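Local coordinates for DNA repair protein PprA (Deinococcus deserti, PDB 6MC8) that binds DNA, forms filaments and takes part in the repair of radiation-induced DNA damage and in genome segregation, at residues A191-R196 / S261-E266; V43-L48 / D78-G83; L82-L87 / G124-M129. The protein carries 2 engineered substitutions. All blocks are in the same frame, centred on the assembly; numbering follows the deposited sequence.

Interaction 1: A191-R196 / S261-E266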
loop_
_atom_site.group_PDB
_atom_site.type_symbol
_atom_site.label_atom_id
_atom_site.label_comp_id
_atom_site.label_asym_id
_atom_site.label_seq_id
_atom_site.Cartn_x
_atom_site.Cartn_y
_atom_site.Cartn_z
ATOM N N ALA A 191 -3.495 12.835 -3.131
ATOM C CA ALA A 191 -4.654 13.652 -2.823
ATOM C C ALA A 191 -4.439 14.425 -1.534
ATOM O O ALA A 191 -3.701 13.987 -0.650
ATOM C CB ALA A 191 -5.903 12.796 -2.721
ATOM N N VAL A 192 -5.088 15.580 -1.436
ATOM C CA VAL A 192 -5.013 16.429 -0.256
ATOM C C VAL A 192 -6.395 17.026 -0.002
ATOM O O VAL A 192 -7.095 17.428 -0.939
ATOM C CB VAL A 192 -3.914 17.508 -0.402
ATOM C CG1 VAL A 192 -4.117 18.372 -1.622
ATOM C CG2 VAL A 192 -3.816 18.372 0.839
ATOM N N GLU A 193 -6.817 17.009 1.258
ATOM C CA GLU A 193 -8.089 17.568 1.684
ATOM C C GLU A 193 -7.814 18.778 2.558
ATOM O O GLU A 193 -6.914 18.743 3.397
ATOM C CB GLU A 193 -8.916 16.535 2.453
ATOM C CG GLU A 193 -10.283 17.025 2.893
ATOM C CD GLU A 193 -11.054 15.986 3.664
ATOM O OE1 GLU A 193 -10.514 14.890 3.893
ATOM O OE2 GLU A 193 -12.204 16.263 4.043
ATOM N N VAL A 194 -8.570 19.846 2.344
ATOM C CA VAL A 194 -8.538 21.039 3.178
ATOM C C VAL A 194 -9.938 21.250 3.730
ATOM O O VAL A 194 -10.898 21.368 2.964
ATOM C CB VAL A 194 -8.047 22.259 2.382
ATOM C CG1 VAL A 194 -8.298 23.523 3.135
ATOM C CG2 VAL A 194 -6.571 22.132 2.102
ATOM N N HIS A 195 -10.055 21.296 5.053
ATOM C CA HIS A 195 -11.340 21.223 5.735
ATOM C C HIS A 195 -11.515 22.377 6.710
ATOM O O HIS A 195 -10.688 22.570 7.603
ATOM C CB HIS A 195 -11.462 19.904 6.485
ATOM C CG HIS A 195 -12.735 19.751 7.249
ATOM N ND1 HIS A 195 -13.934 19.447 6.647
ATOM C CD2 HIS A 195 -12.994 19.851 8.572
ATOM C CE1 HIS A 195 -14.877 19.368 7.566
ATOM N NE2 HIS A 195 -14.333 19.612 8.742
ATOM N N ARG A 196 -12.601 23.122 6.550
ATOM C CA ARG A 196 -13.059 24.079 7.555
ATOM C C ARG A 196 -14.480 23.686 7.926
ATOM O O ARG A 196 -15.341 23.603 7.027
ATOM C CB ARG A 196 -13.007 25.519 7.056
ATOM C CG ARG A 196 -13.319 26.521 8.152
ATOM C CD ARG A 196 -13.389 27.945 7.656
ATOM N NE ARG A 196 -12.114 28.439 7.163
ATOM C CZ ARG A 196 -11.882 28.738 5.895
ATOM N NH1 ARG A 196 -12.838 28.586 4.996
ATOM N NH2 ARG A 196 -10.696 29.187 5.525
ATOM N N SER A 261 -15.314 21.042 2.883
ATOM C CA SER A 261 -14.012 20.574 2.443
ATOM C C SER A 261 -13.796 20.908 0.974
ATOM O O SER A 261 -14.684 21.414 0.288
ATOM C CB SER A 261 -13.841 19.068 2.668
ATOM O OG SER A 261 -13.815 18.753 4.043
ATOM N N ALA A 262 -12.579 20.637 0.514
ATOM C CA ALA A 262 -12.200 20.712 -0.886
ATOM C C ALA A 262 -11.020 19.780 -1.101
ATOM O O ALA A 262 -10.050 19.816 -0.342
ATOM C CB ALA A 262 -11.840 22.139 -1.306
ATOM N N VAL A 263 -11.109 18.939 -2.127
ATOM C CA VAL A 263 -10.123 17.898 -2.380
ATOM C C VAL A 263 -9.491 18.131 -3.747
ATOM O O VAL A 263 -10.198 18.329 -4.740
ATOM C CB VAL A 263 -10.760 16.494 -2.300
ATOM C CG1 VAL A 263 -9.733 15.414 -2.575
ATOM C CG2 VAL A 263 -11.412 16.275 -0.950
ATOM N N VAL A 264 -8.161 18.113 -3.795
ATOM C CA VAL A 264 -7.406 18.170 -5.041
ATOM C C VAL A 264 -6.647 16.859 -5.196
ATOM O O VAL A 264 -5.979 16.410 -4.258
ATOM C CB VAL A 264 -6.450 19.376 -5.074
ATOM C CG1 VAL A 264 -5.609 19.365 -6.332
ATOM C CG2 VAL A 264 -7.229 20.659 -5.004
ATOM N N ARG A 265 -6.759 16.243 -6.370
ATOM C CA ARG A 265 -6.124 14.967 -6.655
ATOM C C ARG A 265 -5.156 15.101 -7.823
ATOM O O ARG A 265 -5.306 15.975 -8.681
ATOM C CB ARG A 265 -7.165 13.891 -6.965
ATOM C CG ARG A 265 -8.011 13.510 -5.771
ATOM C CD ARG A 265 -9.058 12.488 -6.137
ATOM N NE ARG A 265 -9.877 12.112 -4.993
ATOM C CZ ARG A 265 -10.992 12.734 -4.636
ATOM N NH1 ARG A 265 -11.425 13.776 -5.327
ATOM N NH2 ARG A 265 -11.670 12.320 -3.583
ATOM N N GLU A 266 -4.155 14.229 -7.840
ATOM C CA GLU A 266 -3.137 14.212 -8.878
ATOM C C GLU A 266 -2.697 12.782 -9.142
ATOM O O GLU A 266 -2.316 12.061 -8.219
ATOM C CB GLU A 266 -1.929 15.057 -8.486
ATOM C CG GLU A 266 -0.851 15.101 -9.546
ATOM C CD GLU A 266 -1.278 15.835 -10.796
ATOM O OE1 GLU A 266 -2.075 16.787 -10.700
ATOM O OE2 GLU A 266 -0.831 15.444 -11.886
#
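Val192 and Val264 form a hydrogen-bonded pair between antiparallel strands 191-195 and 261-266, whose axes approach to 4.8 Å in a four-stranded antiparallel sheet. Their two amides and two carbonyls bond reciprocally: Val192 N to Val264 O and Val264 N to Val192 O each span 3.1 Å. Strand 261-267 is an outermost strand of this sheet within the chain. The sheet face bearing Val192, Val194, Ala262 and Val264 is closely packed and apolar: helix 274-304 covers it, with Met280 against Val192 and Ala284 against Val194.

The face with Glu193, His195 and Ser261 is polar at one end; toward the other, solvent-accessible end lie Ala191, Val263 and Arg265. Ser261 OG sits between two strand residues two positions apart. His195 ND1 donates to it at 2.7 Å and 160°, with OG near the ring plane. Ser261 OG in turn donates to Glu193 OE2 at 3.0 Å, and that oxygen accepts with its anti lone pair. Glu193 reaches this point because CG lies anti to the backbone N (chi1 -178°) and the chain stays extended; its other oxygen, OE1, is salt-bridged to Arg182.

Arg265 is exposed, and its CG touches Ala191 CB at 3.8 Å, while Val263 CG1 lies under the centre of its guanidinium, 3.5 Å from the plane. NH1 is salt-bridged to Asp78.

The donor order runs from His195 through Ser261 to Glu193, so one buried hydroxyl is used as both acceptor and donor, and the geometry is consistent with a proton on ND1. The carboxylate may polarise the hydroxyl, an effect its salt bridge to Arg182 would temper.

Interaction 2: V43-L48 / D78-G83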
loop_
_atom_site.group_PDB
_atom_site.type_symbol
_atom_site.label_atom_id
_atom_site.label_comp_id
_atom_site.label_asym_id
_atom_site.label_seq_id
_atom_site.Cartn_x
_atom_site.Cartn_y
_atom_site.Cartn_z
ATOM N N VAL A 43 -26.587 19.039 -5.788
ATOM C CA VAL A 43 -25.153 19.237 -5.951
ATOM C C VAL A 43 -24.776 20.693 -6.163
ATOM O O VAL A 43 -23.588 21.020 -6.139
ATOM C CB VAL A 43 -24.601 18.370 -7.101
ATOM C CG1 VAL A 43 -24.793 16.904 -6.786
ATOM C CG2 VAL A 43 -25.255 18.732 -8.419
ATOM N N ALA A 44 -25.755 21.582 -6.348
ATOM C CA ALA A 44 -25.461 23.008 -6.375
ATOM C C ALA A 44 -25.173 23.559 -4.987
ATOM O O ALA A 44 -24.606 24.648 -4.872
ATOM C CB ALA A 44 -26.611 23.782 -7.011
ATOM N N THR A 45 -25.544 22.829 -3.934
ATOM C CA THR A 45 -25.118 23.182 -2.588
ATOM C C THR A 45 -23.634 22.928 -2.379
ATOM O O THR A 45 -23.053 23.475 -1.439
ATOM C CB THR A 45 -25.925 22.406 -1.549
ATOM O OG1 THR A 45 -25.665 21.006 -1.683
ATOM C CG2 THR A 45 -27.407 22.656 -1.741
ATOM N N ALA A 46 -23.015 22.112 -3.223
ATOM C CA ALA A 46 -21.574 21.948 -3.242
ATOM C C ALA A 46 -20.902 22.779 -4.323
ATOM O O ALA A 46 -19.707 22.610 -4.557
ATOM C CB ALA A 46 -21.212 20.475 -3.420
ATOM N N GLY A 47 -21.630 23.672 -4.979
ATOM C CA GLY A 47 -21.040 24.557 -5.955
ATOM C C GLY A 47 -20.989 24.026 -7.365
ATOM O O GLY A 47 -20.329 24.633 -8.213
ATOM N N LEU A 48 -21.669 22.922 -7.646
ATOM C CA LEU A 48 -21.616 22.315 -8.965
ATOM C C LEU A 48 -22.732 22.841 -9.854
ATOM O O LEU A 48 -23.851 23.079 -9.396
ATOM C CB LEU A 48 -21.732 20.795 -8.867
ATOM C CG LEU A 48 -20.544 19.921 -8.480
ATOM C CD1 LEU A 48 -20.238 19.960 -6.999
ATOM C CD2 LEU A 48 -20.820 18.518 -8.918
ATOM N N ASP A 78 -16.810 15.381 -1.921
ATOM C CA ASP A 78 -15.505 15.959 -1.621
ATOM C C ASP A 78 -15.654 17.315 -0.952
ATOM O O ASP A 78 -14.767 17.758 -0.217
ATOM C CB ASP A 78 -14.676 16.100 -2.897
ATOM C CG ASP A 78 -14.222 14.778 -3.448
ATOM O OD1 ASP A 78 -14.025 13.837 -2.661
ATOM O OD2 ASP A 78 -14.061 14.679 -4.675
ATOM N N ARG A 79 -16.778 17.980 -1.186
ATOM C CA ARG A 79 -16.988 19.334 -0.718
ATOM C C ARG A 79 -17.936 19.407 0.468
ATOM O O ARG A 79 -17.786 20.294 1.311
ATOM C CB ARG A 79 -17.492 20.176 -1.882
ATOM C CG ARG A 79 -16.433 20.308 -2.941
ATOM C CD ARG A 79 -16.940 20.987 -4.162
ATOM N NE ARG A 79 -15.874 21.224 -5.122
ATOM C CZ ARG A 79 -16.042 21.840 -6.282
ATOM N NH1 ARG A 79 -17.238 22.287 -6.625
ATOM N NH2 ARG A 79 -15.014 22.016 -7.091
ATOM N N TRP A 80 -18.889 18.479 0.558
ATOM C CA TRP A 80 -19.729 18.377 1.745
ATOM C C TRP A 80 -18.917 18.002 2.978
ATOM O O TRP A 80 -19.228 18.457 4.083
ATOM C CB TRP A 80 -20.837 17.361 1.492
ATOM C CG TRP A 80 -21.909 17.864 0.591
ATOM C CD1 TRP A 80 -22.222 19.160 0.340
ATOM C CD2 TRP A 80 -22.757 17.078 -0.248
ATOM N NE1 TRP A 80 -23.248 19.234 -0.562
ATOM C CE2 TRP A 80 -23.590 17.966 -0.946
ATOM C CE3 TRP A 80 -22.904 15.706 -0.463
ATOM C CZ2 TRP A 80 -24.558 17.529 -1.841
ATOM C CZ3 TRP A 80 -23.863 15.277 -1.351
ATOM C CH2 TRP A 80 -24.678 16.183 -2.030
ATOM N N GLY A 81 -17.870 17.198 2.804
ATOM C CA GLY A 81 -16.928 16.890 3.861
ATOM C C GLY A 81 -17.503 16.071 4.994
ATOM O O GLY A 81 -17.271 16.368 6.167
ATOM N N LEU A 82 -18.256 15.037 4.656
ATOM C CA LEU A 82 -18.940 14.238 5.655
ATOM C C LEU A 82 -18.052 13.156 6.245
ATOM O O LEU A 82 -18.452 12.504 7.211
ATOM C CB LEU A 82 -20.196 13.614 5.045
ATOM C CG LEU A 82 -21.167 14.637 4.452
ATOM C CD1 LEU A 82 -22.364 13.957 3.817
ATOM C CD2 LEU A 82 -21.604 15.667 5.473
ATOM N N GLY A 83 -16.855 12.965 5.707
ATOM C CA GLY A 83 -15.981 11.915 6.188
ATOM C C GLY A 83 -16.342 10.552 5.648
ATOM O O GLY A 83 -16.231 9.555 6.368
#
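Thr45 and Trp80 meet because a chi1 of 64° places Thr45 OG1 between its own backbone N and carbonyl carbon, while Trp80 CG lies anti to its carbonyl carbon and the indole reaches across to the hydroxyl. The backbone that presents Thr45 is a Schellman motif ending helix 35-43: Gly47, with positive phi, is the C-prime residue, Leu48 N bonds to Val43 O, and Gly47 N bonds to Ala44 O.

Trp80 NE1 donates to Thr45 OG1 at 3.2 Å with a bent N-H...O angle of 144°, the oxygen staying close to the indole plane at its edge. The same hydroxyl is also hydrogen-bonded to Leu42 O, which ties it back to its own helix. Phe257 and His77 meet the indole from elsewhere in the chain.

Arg79, one residue earlier near the end of helix 62-80, grips the motif by its backbone. Its chain is extended from CG to NE, and NH1 donates to Ala46 O at 3.2 Å and 161°, near the guanidinium plane. Ala46 CB touches both side chains, 4.0 Å from Arg79 CB and 3.7 Å from Trp80 NE1. Two helix ends are thus joined by one indole and one guanidinium bond. Beyond them, Leu48 CD1 approaches the guanidinium obliquely, 3.8 Å from Arg79 NH1.

Interaction 3: L82-L87 / G124-M129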
loop_
_atom_site.group_PDB
_atom_site.type_symbol
_atom_site.label_atom_id
_atom_site.label_comp_id
_atom_site.label_asym_id
_atom_site.label_seq_id
_atom_site.Cartn_x
_atom_site.Cartn_y
_atom_site.Cartn_z
ATOM N N LEU A 82 -18.256 15.037 4.656
ATOM C CA LEU A 82 -18.940 14.238 5.655
ATOM C C LEU A 82 -18.052 13.156 6.245
ATOM O O LEU A 82 -18.452 12.504 7.211
ATOM C CB LEU A 82 -20.196 13.614 5.045
ATOM C CG LEU A 82 -21.167 14.637 4.452
ATOM C CD1 LEU A 82 -22.364 13.957 3.817
ATOM C CD2 LEU A 82 -21.604 15.667 5.473
ATOM N N GLY A 83 -16.855 12.965 5.707
ATOM C CA GLY A 83 -15.981 11.915 6.188
ATOM C C GLY A 83 -16.342 10.552 5.648
ATOM O O GLY A 83 -16.231 9.555 6.368
ATOM N N LEU A 84 -16.775 10.487 4.391
ATOM C CA LEU A 84 -17.209 9.246 3.769
ATOM C C LEU A 84 -16.321 8.894 2.581
ATOM O O LEU A 84 -16.763 8.246 1.635
ATOM C CB LEU A 84 -18.669 9.347 3.340
ATOM C CG LEU A 84 -19.643 9.754 4.447
ATOM C CD1 LEU A 84 -21.072 9.827 3.932
ATOM C CD2 LEU A 84 -19.538 8.856 5.653
ATOM N N LEU A 85 -15.060 9.329 2.629
ATOM C CA LEU A 85 -14.113 9.077 1.550
ATOM C C LEU A 85 -13.643 7.631 1.510
ATOM O O LEU A 85 -13.125 7.187 0.483
ATOM C CB LEU A 85 -12.920 10.018 1.692
ATOM C CG LEU A 85 -13.230 11.492 1.450
ATOM C CD1 LEU A 85 -12.065 12.372 1.847
ATOM C CD2 LEU A 85 -13.568 11.697 -0.005
ATOM N N HIS A 86 -13.810 6.892 2.604
ATOM C CA HIS A 86 -13.540 5.463 2.639
ATOM C C HIS A 86 -14.658 4.639 2.018
ATOM O O HIS A 86 -14.490 3.428 1.846
ATOM C CB HIS A 86 -13.318 5.015 4.081
ATOM C CG HIS A 86 -14.533 5.139 4.941
ATOM N ND1 HIS A 86 -14.977 6.345 5.431
ATOM C CD2 HIS A 86 -15.395 4.204 5.404
ATOM C CE1 HIS A 86 -16.066 6.151 6.150
ATOM N NE2 HIS A 86 -16.340 4.860 6.151
ATOM N N LEU A 87 -15.783 5.257 1.690
ATOM C CA LEU A 87 -16.894 4.602 1.026
ATOM C C LEU A 87 -16.900 4.982 -0.448
ATOM O O LEU A 87 -16.380 6.027 -0.845
ATOM C CB LEU A 87 -18.224 4.995 1.677
ATOM C CG LEU A 87 -18.371 4.689 3.167
ATOM C CD1 LEU A 87 -19.667 5.259 3.705
ATOM C CD2 LEU A 87 -18.279 3.203 3.442
ATOM N N GLY A 124 -29.624 12.550 6.566
ATOM C CA GLY A 124 -29.648 11.683 7.730
ATOM C C GLY A 124 -29.118 10.294 7.432
ATOM O O GLY A 124 -28.594 9.618 8.319
ATOM N N THR A 125 -29.267 9.845 6.185
ATOM C CA THR A 125 -28.686 8.575 5.761
ATOM C C THR A 125 -27.165 8.658 5.741
ATOM O O THR A 125 -26.469 7.733 6.169
ATOM C CB THR A 125 -29.243 8.195 4.382
ATOM O OG1 THR A 125 -30.664 8.059 4.460
ATOM C CG2 THR A 125 -28.647 6.900 3.874
ATOM N N TYR A 126 -26.635 9.786 5.269
ATOM C CA TYR A 126 -25.194 10.005 5.257
ATOM C C TYR A 126 -24.653 10.271 6.658
ATOM O O TYR A 126 -23.481 9.994 6.934
ATOM C CB TYR A 126 -24.872 11.168 4.321
ATOM C CG TYR A 126 -24.967 10.825 2.857
ATOM C CD1 TYR A 126 -24.670 9.549 2.403
ATOM C CD2 TYR A 126 -25.433 11.756 1.938
ATOM C CE1 TYR A 126 -24.768 9.229 1.072
ATOM C CE2 TYR A 126 -25.549 11.438 0.603
ATOM C CZ TYR A 126 -25.212 10.177 0.176
ATOM O OH TYR A 126 -25.320 9.854 -1.151
ATOM N N ALA A 127 -25.486 10.807 7.552
ATOM C CA ALA A 127 -25.017 11.129 8.896
ATOM C C ALA A 127 -24.857 9.875 9.744
ATOM O O ALA A 127 -24.006 9.826 10.638
ATOM C CB ALA A 127 -25.971 12.112 9.574
ATOM N N SER A 128 -25.652 8.839 9.465
ATOM C CA SER A 128 -25.530 7.578 10.187
ATOM C C SER A 128 -24.289 6.789 9.786
ATOM O O SER A 128 -23.965 5.800 10.448
ATOM C CB SER A 128 -26.781 6.728 9.975
ATOM O OG SER A 128 -26.889 6.290 8.638
ATOM N N MET A 129 -23.595 7.203 8.730
ATOM C CA MET A 129 -22.350 6.599 8.298
ATOM C C MET A 129 -21.130 7.286 8.893
ATOM O O MET A 129 -20.012 6.793 8.721
ATOM C CB MET A 129 -22.259 6.656 6.771
ATOM C CG MET A 129 -23.424 6.024 6.047
ATOM S SD MET A 129 -23.321 6.282 4.275
ATOM C CE MET A 129 -24.913 5.668 3.773
HETATM O O HOH W 1 -19.136 4.387 7.506
#
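Leu84 stands at about a right angle to both Tyr126 and Met129, and its two methyls divide between them. It opens a type I beta turn, Leu84 to Leu87, in the loop that follows helix 62-80, and the loop packs on the last part of helix 119-127 and the residues after it. Leu84 CD1 lies 3.9 Å from Tyr126 CD1, while CD2 reaches Met129 CB at 3.7 Å.

The other leucines flank this centre. Leu82 slants across Tyr126, its CD1 touching Tyr126 CB at 3.8 Å, so two leucine methyls lie close to the root of the aromatic side chain. Leu87, on the far side of the turn, meets Met129 at a slant, with CD1 3.8 Å from Met129 SD. Met129 is extended beyond CG (chi2 174°), and its sulfur ends at the edge of the Tyr126 ring, near the ring plane. The ring also meets His77 of helix 62-80 edge-to-face, and Tyr126 and Met129 both rest on strand 100-107, so the same two side chains meet both the loop and the three-stranded sheet.

His86 adds the polar link. Leu87 CG lies over one face of its imidazole, offset toward the rim, and a water lies in the ring plane, 3.1 Å from His86 NE2. This water donates to Met129 O at 2.8 Å, an oxygen that also accepts from Trp140 NE1.

In the fold
Interactions 2 and 3 use residues 78-87; interaction 1 packs against them. Interaction 2 holds the end of helix 62-80 against the cap of helix 35-43, and its last residues, Leu82 and Gly83, open interaction 3; their centres lie 12 Å apart. Interaction 1, also about 12 Å from interaction 2 between centres, is tied to it by a salt bridge from Arg265 NH1 to Asp78 OD2 at 2.9 Å and a probable hydrogen bond from Ser261 N to Arg79 O at 3.0 Å. Interactions 1 and 3 are about 17 Å apart between centres, yet Leu85 packs on Glu193 and Arg265. Helix 62-80 and its following loop connect the four-stranded sheet with helices 35-43 and 119-127.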